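Muconate cycloisomerase (Azorhizobium caulinodans, PDB 3MY9) is a member of the enolase superfamily, probably a magnesium-dependent enzyme, that joins an enolase-type N-terminal domain to a TIM-barrel-like C-terminal domain. Local coordinates at residues Lys36-Leu40 against Trp51-Ala55; Thr312-Ala316 against Val350-Asp354; Leu257-Val261 against Ile288-Leu294. One frame throughout, in Å; residues are numbered along the deposited sequence.

Interaction 1: residues Lys36-Leu40 against Trp51-Ala55; sequences KRVLL and WGEAA
Two extended segments, Lys-36 to Leu-40 and Trp-51 to Ala-55, run antiparallel with strand axes 4.7 Å apart and N-to-C directions at 155°. Leu-39 faces Glu-53 in a non-hydrogen-bonded pair (CA-CA 4.5 Å); Leu-40 and Gly-52 form the next, hydrogen-bonded pair, Leu-40 N to Gly-52 O 2.9 Å and Gly-52 N to Leu-40 O 3.0 Å. Ala-54 N also bonds Val-38 O at 3.0 Å. Arg-37 (chi1 m, chi2 t, chi3 p) bends its guanidinium across to the extended Glu-53 (chi1 t, chi2 t): NE meets OE2 at 2.8 Å and NH2 meets OE1 at 3.2 Å, a bidentate salt bridge that pairs two buried charges. These strands form a beta hairpin in the enolase-type N-terminal domain, and strand 8-21 pairs with the other edge of 35-44. Glu-53 also accepts from Trp-302, while Arg-37 reaches Asp-337. Trp-51, chi1 m and chi2 85°, swings its indole back so that CZ3 lies 4.1 Å from CB of Leu-39 (m, t), which meets the ring at its edge. On the other face, Val-38 (t) CB and Ala-54 CB approach to 4.0 Å, compact side chains that fit beneath helix 64-79; Leu-40 (t, p) shares this face, and Gly-52 opposite sets no side chain beside it.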
loop_
_atom_site.group_PDB
_atom_site.type_symbol
_atom_site.label_atom_id
_atom_site.label_comp_id
_atom_site.label_asym_id
_atom_site.label_seq_id
_atom_site.Cartn_x
_atom_site.Cartn_y
_atom_site.Cartn_z
ATOM N N LYS A 36 -14.558 5.240 46.867
ATOM C CA LYS A 36 -14.114 6.594 47.161
ATOM C C LYS A 36 -14.207 7.443 45.892
ATOM O O LYS A 36 -13.967 6.953 44.786
ATOM C CB LYS A 36 -12.693 6.583 47.732
ATOM N N ARG A 37 -14.578 8.711 46.065
ATOM C CA ARG A 37 -14.830 9.617 44.950
ATOM C C ARG A 37 -14.196 10.979 45.215
ATOM O O ARG A 37 -14.209 11.472 46.339
ATOM C CB ARG A 37 -16.341 9.787 44.750
ATOM C CG ARG A 37 -17.124 8.474 44.523
ATOM C CD ARG A 37 -18.590 8.639 44.873
ATOM N NE ARG A 37 -19.216 9.684 44.073
ATOM C CZ ARG A 37 -20.396 10.247 44.329
ATOM N NH1 ARG A 37 -21.118 9.874 45.381
ATOM N NH2 ARG A 37 -20.859 11.195 43.514
ATOM N N VAL A 38 -13.642 11.582 44.170
ATOM C CA VAL A 38 -13.047 12.916 44.262
ATOM C C VAL A 38 -14.048 13.917 43.695
ATOM O O VAL A 38 -14.389 13.861 42.501
ATOM C CB VAL A 38 -11.732 13.028 43.441
ATOM C CG1 VAL A 38 -10.878 14.179 43.957
ATOM C CG2 VAL A 38 -10.949 11.710 43.463
ATOM N N LEU A 39 -14.524 14.815 44.546
ATOM C CA LEU A 39 -15.434 15.869 44.139
ATOM C C LEU A 39 -14.738 17.213 44.304
ATOM O O LEU A 39 -14.010 17.436 45.274
ATOM C CB LEU A 39 -16.709 15.830 44.973
ATOM C CG LEU A 39 -17.242 14.450 45.318
ATOM C CD1 LEU A 39 -18.322 14.583 46.376
ATOM C CD2 LEU A 39 -17.743 13.724 44.069
ATOM N N LEU A 40 -14.966 18.097 43.343
ATOM C CA LEU A 40 -14.356 19.416 43.304
ATOM C C LEU A 40 -15.475 20.434 43.283
ATOM O O LEU A 40 -16.394 20.331 42.476
ATOM C CB LEU A 40 -13.513 19.555 42.028
ATOM C CG LEU A 40 -12.975 20.941 41.643
ATOM C CD1 LEU A 40 -11.735 21.292 42.451
ATOM C CD2 LEU A 40 -12.671 20.983 40.133
ATOM N N TRP A 51 -19.834 22.185 40.283
ATOM C CA TRP A 51 -19.267 20.931 40.757
ATOM C C TRP A 51 -18.693 20.093 39.623
ATOM O O TRP A 51 -19.194 20.104 38.499
ATOM C CB TRP A 51 -20.321 20.130 41.531
ATOM C CG TRP A 51 -20.641 20.738 42.896
ATOM C CD1 TRP A 51 -21.527 21.733 43.164
ATOM C CD2 TRP A 51 -20.069 20.363 44.157
ATOM N NE1 TRP A 51 -21.547 22.003 44.515
ATOM C CE2 TRP A 51 -20.662 21.170 45.142
ATOM C CE3 TRP A 51 -19.122 19.405 44.546
ATOM C CZ2 TRP A 51 -20.320 21.073 46.488
ATOM C CZ3 TRP A 51 -18.797 19.295 45.878
ATOM C CH2 TRP A 51 -19.388 20.132 46.836
ATOM N N GLY A 52 -17.616 19.387 39.942
ATOM C CA GLY A 52 -17.040 18.381 39.073
ATOM C C GLY A 52 -16.682 17.154 39.878
ATOM O O GLY A 52 -16.562 17.210 41.102
ATOM N N GLU A 53 -16.514 16.043 39.184
ATOM C CA GLU A 53 -16.184 14.773 39.813
ATOM C C GLU A 53 -15.162 14.072 38.941
ATOM O O GLU A 53 -15.324 14.028 37.730
ATOM C CB GLU A 53 -17.440 13.908 39.963
ATOM C CG GLU A 53 -17.181 12.448 40.294
ATOM C CD GLU A 53 -18.351 11.790 41.008
ATOM O OE1 GLU A 53 -19.506 12.223 40.793
ATOM O OE2 GLU A 53 -18.110 10.839 41.787
ATOM N N ALA A 54 -14.113 13.558 39.572
ATOM C CA ALA A 54 -13.110 12.745 38.907
ATOM C C ALA A 54 -13.427 11.278 39.162
ATOM O O ALA A 54 -13.295 10.789 40.284
ATOM C CB ALA A 54 -11.707 13.094 39.423
ATOM N N ALA A 55 -13.871 10.588 38.117
ATOM C CA ALA A 55 -14.170 9.169 38.197
ATOM C C ALA A 55 -13.070 8.411 37.470
ATOM O O ALA A 55 -12.908 8.580 36.266
ATOM C CB ALA A 55 -15.508 8.879 37.553
#

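Interaction 2: residues Thr312-Ala316 against Val350-Asp354; sequences TQLIA and VIVPD
Residues Thr-312 to Ala-316 form the last turn of helix 305-316, and Val-350 to Asp-354 runs extended past them, leaving strand 349-351 after Ile-351. The backbones come nearest at Thr-312 and Val-352, with CA atoms 6.0 Å apart. Thr-312, chi1 m, aims its CB toward the extended segment: CG2 lies 3.5 Å from Val-352 CG2 and 3.7 Å from Pro-353 CD, while OG1 stands 3.9 Å from Val-350 CG1. Threonine suits this buried place because its methyl packs among apolar groups while its hydroxyl bonds Leu-308 O, one turn back in the helix. Gln-313 leaves sideways, but chi1 and chi2, both m, fold its amide across. A water bridges the gap, accepting from Gln-313 NE2 at 2.8 Å and donating to Pro-353 O at 2.6 Å; the same amide reaches Ala-125 N through OE1 and Leu-358 O through NE2. Ala-316, whose N bonds Thr-312 O at 2.9 Å, is one turn on and brings CB to 3.8 Å from Val-352 CG1 (chi1 t). Alanine suits the place, its lone methyl being enough to meet the valine. In the TIM-barrel-like C-terminal domain the end of helix 305-316 thus packs on the segment that leaves strand 349-351; that strand pairs with strand 135-142, whose Ile-136 touches Thr-312, Ile-315 and Val-352, while Leu-314 packs on helix 279-292.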
loop_
_atom_site.group_PDB
_atom_site.type_symbol
_atom_site.label_atom_id
_atom_site.label_comp_id
_atom_site.label_asym_id
_atom_site.label_seq_id
_atom_site.Cartn_x
_atom_site.Cartn_y
_atom_site.Cartn_z
ATOM N N THR A 312 -24.328 12.797 30.589
ATOM C CA THR A 312 -25.657 12.901 30.009
ATOM C C THR A 312 -25.826 14.179 29.169
ATOM O O THR A 312 -26.416 14.150 28.096
ATOM C CB THR A 312 -26.702 12.854 31.141
ATOM O OG1 THR A 312 -26.635 11.567 31.772
ATOM C CG2 THR A 312 -28.072 13.050 30.594
ATOM N N GLN A 313 -25.295 15.296 29.663
ATOM C CA GLN A 313 -25.267 16.571 28.905
ATOM C C GLN A 313 -24.455 16.456 27.620
ATOM O O GLN A 313 -24.881 16.900 26.537
ATOM C CB GLN A 313 -24.667 17.698 29.762
ATOM C CG GLN A 313 -25.431 18.011 31.034
ATOM C CD GLN A 313 -26.680 18.823 30.804
ATOM O OE1 GLN A 313 -26.845 19.456 29.768
ATOM N NE2 GLN A 313 -27.576 18.818 31.791
ATOM N N LEU A 314 -23.264 15.877 27.737
ATOM C CA LEU A 314 -22.444 15.621 26.560
ATOM C C LEU A 314 -23.227 14.838 25.510
ATOM O O LEU A 314 -23.297 15.235 24.346
ATOM C CB LEU A 314 -21.164 14.856 26.913
ATOM C CG LEU A 314 -20.455 14.367 25.629
ATOM C CD1 LEU A 314 -19.720 15.561 25.011
ATOM C CD2 LEU A 314 -19.565 13.187 25.888
ATOM N N ILE A 315 -23.805 13.715 25.911
ATOM C CA ILE A 315 -24.458 12.860 24.947
ATOM C C ILE A 315 -25.686 13.561 24.384
ATOM O O ILE A 315 -25.960 13.474 23.197
ATOM C CB ILE A 315 -24.811 11.493 25.532
ATOM C CG1 ILE A 315 -23.529 10.711 25.882
ATOM C CG2 ILE A 315 -25.670 10.687 24.548
ATOM C CD1 ILE A 315 -23.807 9.423 26.709
ATOM N N ALA A 316 -26.383 14.316 25.227
ATOM C CA ALA A 316 -27.533 15.096 24.805
ATOM C C ALA A 316 -27.199 16.051 23.643
ATOM O O ALA A 316 -28.054 16.321 22.785
ATOM C CB ALA A 316 -28.075 15.874 25.996
ATOM N N VAL A 350 -32.180 7.089 30.012
ATOM C CA VAL A 350 -31.864 8.125 30.989
ATOM C C VAL A 350 -32.582 9.423 30.598
ATOM O O VAL A 350 -32.632 9.772 29.423
ATOM C CB VAL A 350 -30.328 8.407 31.021
ATOM C CG1 VAL A 350 -30.017 9.595 31.911
ATOM C CG2 VAL A 350 -29.573 7.187 31.488
ATOM N N ILE A 351 -33.128 10.140 31.575
ATOM C CA ILE A 351 -33.787 11.424 31.314
ATOM C C ILE A 351 -32.719 12.472 31.491
ATOM O O ILE A 351 -32.045 12.487 32.529
ATOM C CB ILE A 351 -34.942 11.683 32.262
ATOM C CG1 ILE A 351 -35.838 10.453 32.346
ATOM C CG2 ILE A 351 -35.763 12.914 31.794
ATOM C CD1 ILE A 351 -36.451 10.101 31.034
ATOM N N VAL A 352 -32.493 13.284 30.455
ATOM C CA VAL A 352 -31.437 14.296 30.522
ATOM C C VAL A 352 -31.962 15.388 31.439
ATOM O O VAL A 352 -32.999 15.996 31.146
ATOM C CB VAL A 352 -31.024 14.860 29.119
ATOM C CG1 VAL A 352 -29.962 15.945 29.263
ATOM C CG2 VAL A 352 -30.481 13.755 28.218
ATOM N N PRO A 353 -31.291 15.602 32.590
ATOM C CA PRO A 353 -31.801 16.542 33.571
ATOM C C PRO A 353 -31.922 17.928 32.975
ATOM O O PRO A 353 -31.056 18.355 32.219
ATOM C CB PRO A 353 -30.708 16.558 34.644
ATOM C CG PRO A 353 -29.471 16.235 33.884
ATOM C CD PRO A 353 -29.923 15.180 32.926
ATOM N N ASP A 354 -32.999 18.606 33.325
ATOM C CA ASP A 354 -33.278 19.946 32.866
ATOM C C ASP A 354 -32.595 20.943 33.812
ATOM O O ASP A 354 -32.191 20.592 34.944
ATOM C CB ASP A 354 -34.810 20.170 32.855
ATOM C CG ASP A 354 -35.550 19.201 31.902
ATOM O OD1 ASP A 354 -34.926 18.664 30.945
ATOM O OD2 ASP A 354 -36.757 18.975 32.119
HETATM O O HOH W 1 -29.683 20.615 32.121
#

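Interaction 3: residues Leu257-Val261 against Ile288-Leu294; sequences LMEVV and IADTAGL
Ile-288, Leu-257 and Leu-294 have the largest areas buried between two segments whose helices run nearly parallel, 12° apart, with axes 10.6 Å from each other. Residues 257-261 are helical throughout; in 288-294 the helix gives way at Gly-293. Leu-257 (t, p) points toward the other helix and sets CD2 3.7 Å from Ile-288 CB and 3.9 Å from Ala-289 CB, so the leucine lies against both the beta-branched Ile-288 and the small Ala-289. Ile-288 (m, t) also receives Met-258, whose flexible thioether (chi1 and chi2 m) swings across to place SD 3.6 Å from CG2. In the TIM-barrel-like domain these are neighbouring helices of the alternating beta/alpha wall, linked through strand 268-270, and such neighbours naturally run side by side. The second helix ends in a Schellman motif: Gly-293 takes phi 78°, readily adopted without a side chain, with Leu-294 N to Ala-289 O at 2.8 Å and Gly-293 N to Asp-290 O at 3.2 Å. The turn brings Leu-294 (m, t) back against the first helix, its CD1 3.9 Å from Leu-257 CD1 and 4.0 Å from Val-261 CG2. One turn on from Leu-257, Val-261 CG2 also meets Ala-292 CB at 3.8 Å. Beyond this seam, Ile-288 packs on Ile-288 of a second subunit.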
loop_
_atom_site.group_PDB
_atom_site.type_symbol
_atom_site.label_atom_id
_atom_site.label_comp_id
_atom_site.label_asym_id
_atom_site.label_seq_id
_atom_site.Cartn_x
_atom_site.Cartn_y
_atom_site.Cartn_z
ATOM N N LEU A 257 -8.362 7.147 17.456
ATOM C CA LEU A 257 -9.446 7.098 16.510
ATOM C C LEU A 257 -8.906 7.279 15.098
ATOM O O LEU A 257 -9.271 6.515 14.222
ATOM C CB LEU A 257 -10.526 8.128 16.828
ATOM C CG LEU A 257 -11.712 8.189 15.841
ATOM C CD1 LEU A 257 -12.443 6.844 15.740
ATOM C CD2 LEU A 257 -12.655 9.293 16.264
ATOM N N MET A 258 -8.009 8.236 14.876
ATOM C CA MET A 258 -7.415 8.386 13.535
ATOM C C MET A 258 -6.732 7.116 13.037
ATOM O O MET A 258 -6.797 6.796 11.850
ATOM C CB MET A 258 -6.452 9.587 13.431
ATOM C CG MET A 258 -7.192 10.950 13.418
ATOM S SD MET A 258 -8.306 11.399 12.018
ATOM C CE MET A 258 -8.664 9.902 11.169
ATOM N N GLU A 259 -6.100 6.373 13.943
ATOM C CA GLU A 259 -5.477 5.103 13.556
ATOM C C GLU A 259 -6.523 4.002 13.317
ATOM O O GLU A 259 -6.372 3.185 12.416
ATOM C CB GLU A 259 -4.469 4.674 14.601
ATOM C CG GLU A 259 -3.589 3.528 14.138
ATOM C CD GLU A 259 -2.677 3.895 12.952
ATOM O OE1 GLU A 259 -2.258 5.065 12.789
ATOM O OE2 GLU A 259 -2.382 2.980 12.167
ATOM N N VAL A 260 -7.577 3.980 14.124
ATOM C CA VAL A 260 -8.658 3.049 13.923
ATOM C C VAL A 260 -9.280 3.294 12.525
ATOM O O VAL A 260 -9.546 2.346 11.801
ATOM C CB VAL A 260 -9.700 3.155 15.065
ATOM C CG1 VAL A 260 -11.023 2.478 14.731
ATOM C CG2 VAL A 260 -9.101 2.598 16.389
ATOM N N VAL A 261 -9.528 4.558 12.169
ATOM C CA VAL A 261 -10.104 4.874 10.871
ATOM C C VAL A 261 -9.162 4.433 9.768
ATOM O O VAL A 261 -9.574 3.781 8.838
ATOM C CB VAL A 261 -10.406 6.366 10.725
ATOM C CG1 VAL A 261 -10.865 6.713 9.314
ATOM C CG2 VAL A 261 -11.435 6.797 11.773
ATOM N N ILE A 288 -14.458 13.651 14.182
ATOM C CA ILE A 288 -13.697 12.733 13.384
ATOM C C ILE A 288 -14.549 11.500 13.031
ATOM O O ILE A 288 -14.593 11.091 11.873
ATOM C CB ILE A 288 -12.428 12.254 14.082
ATOM C CG1 ILE A 288 -11.478 13.416 14.335
ATOM C CG2 ILE A 288 -11.728 11.193 13.233
ATOM C CD1 ILE A 288 -10.455 13.117 15.365
ATOM N N ALA A 289 -15.210 10.941 14.042
ATOM C CA ALA A 289 -15.959 9.727 13.907
ATOM C C ALA A 289 -17.165 9.913 12.968
ATOM O O ALA A 289 -17.431 9.033 12.164
ATOM C CB ALA A 289 -16.401 9.193 15.305
ATOM N N ASP A 290 -17.878 11.039 13.082
ATOM C CA ASP A 290 -19.002 11.374 12.180
ATOM C C ASP A 290 -18.541 11.459 10.722
ATOM O O ASP A 290 -19.168 10.902 9.832
ATOM C CB ASP A 290 -19.674 12.728 12.567
ATOM C CG ASP A 290 -20.468 12.653 13.861
ATOM O OD1 ASP A 290 -20.630 11.531 14.420
ATOM O OD2 ASP A 290 -20.914 13.731 14.347
ATOM N N THR A 291 -17.441 12.170 10.480
ATOM C CA THR A 291 -16.884 12.245 9.144
ATOM C C THR A 291 -16.532 10.846 8.628
ATOM O O THR A 291 -16.796 10.520 7.478
ATOM C CB THR A 291 -15.655 13.177 9.100
ATOM O OG1 THR A 291 -16.012 14.431 9.683
ATOM C CG2 THR A 291 -15.206 13.411 7.658
ATOM N N ALA A 292 -16.002 10.001 9.499
ATOM C CA ALA A 292 -15.585 8.654 9.114
ATOM C C ALA A 292 -16.707 7.627 9.073
ATOM O O ALA A 292 -16.470 6.511 8.655
ATOM C CB ALA A 292 -14.481 8.136 10.029
ATOM N N GLY A 293 -17.903 7.996 9.497
ATOM C CA GLY A 293 -19.054 7.112 9.475
ATOM C C GLY A 293 -19.054 6.110 10.607
ATOM O O GLY A 293 -19.646 5.053 10.473
ATOM N N LEU A 294 -18.399 6.431 11.721
ATOM C CA LEU A 294 -18.364 5.533 12.886
ATOM C C LEU A 294 -19.269 6.093 13.984
ATOM O O LEU A 294 -18.979 7.148 14.523
ATOM C CB LEU A 294 -16.933 5.363 13.409
ATOM C CG LEU A 294 -15.807 4.955 12.410
ATOM C CD1 LEU A 294 -14.534 4.688 13.211
ATOM C CD2 LEU A 294 -16.130 3.723 11.614
#

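Interactions 2 and 3 belong to the TIM-barrel-like domain, interaction 1 to the N-terminal domain. Helix 279-292, whose last turn takes part in interaction 3, also packs on Leu-314, which lies in the helical segment of interaction 2 but not in its contact; the two contacts' nearest atoms stay about 10 Å apart. Interaction 1 is wholly buried and the richest in polar bonding: backbone pairing along a sheet plus an enclosed salt bridge. Interaction 2, also largely interior, mixes methyl packing with one water bridge. Interaction 3 is partly buried and apolar, and other subunits adjoin it, whereas neither of the others is touched by another chain. Interactions 1 and 3, centres 30 Å apart, lie on opposite sides of the chain's centre.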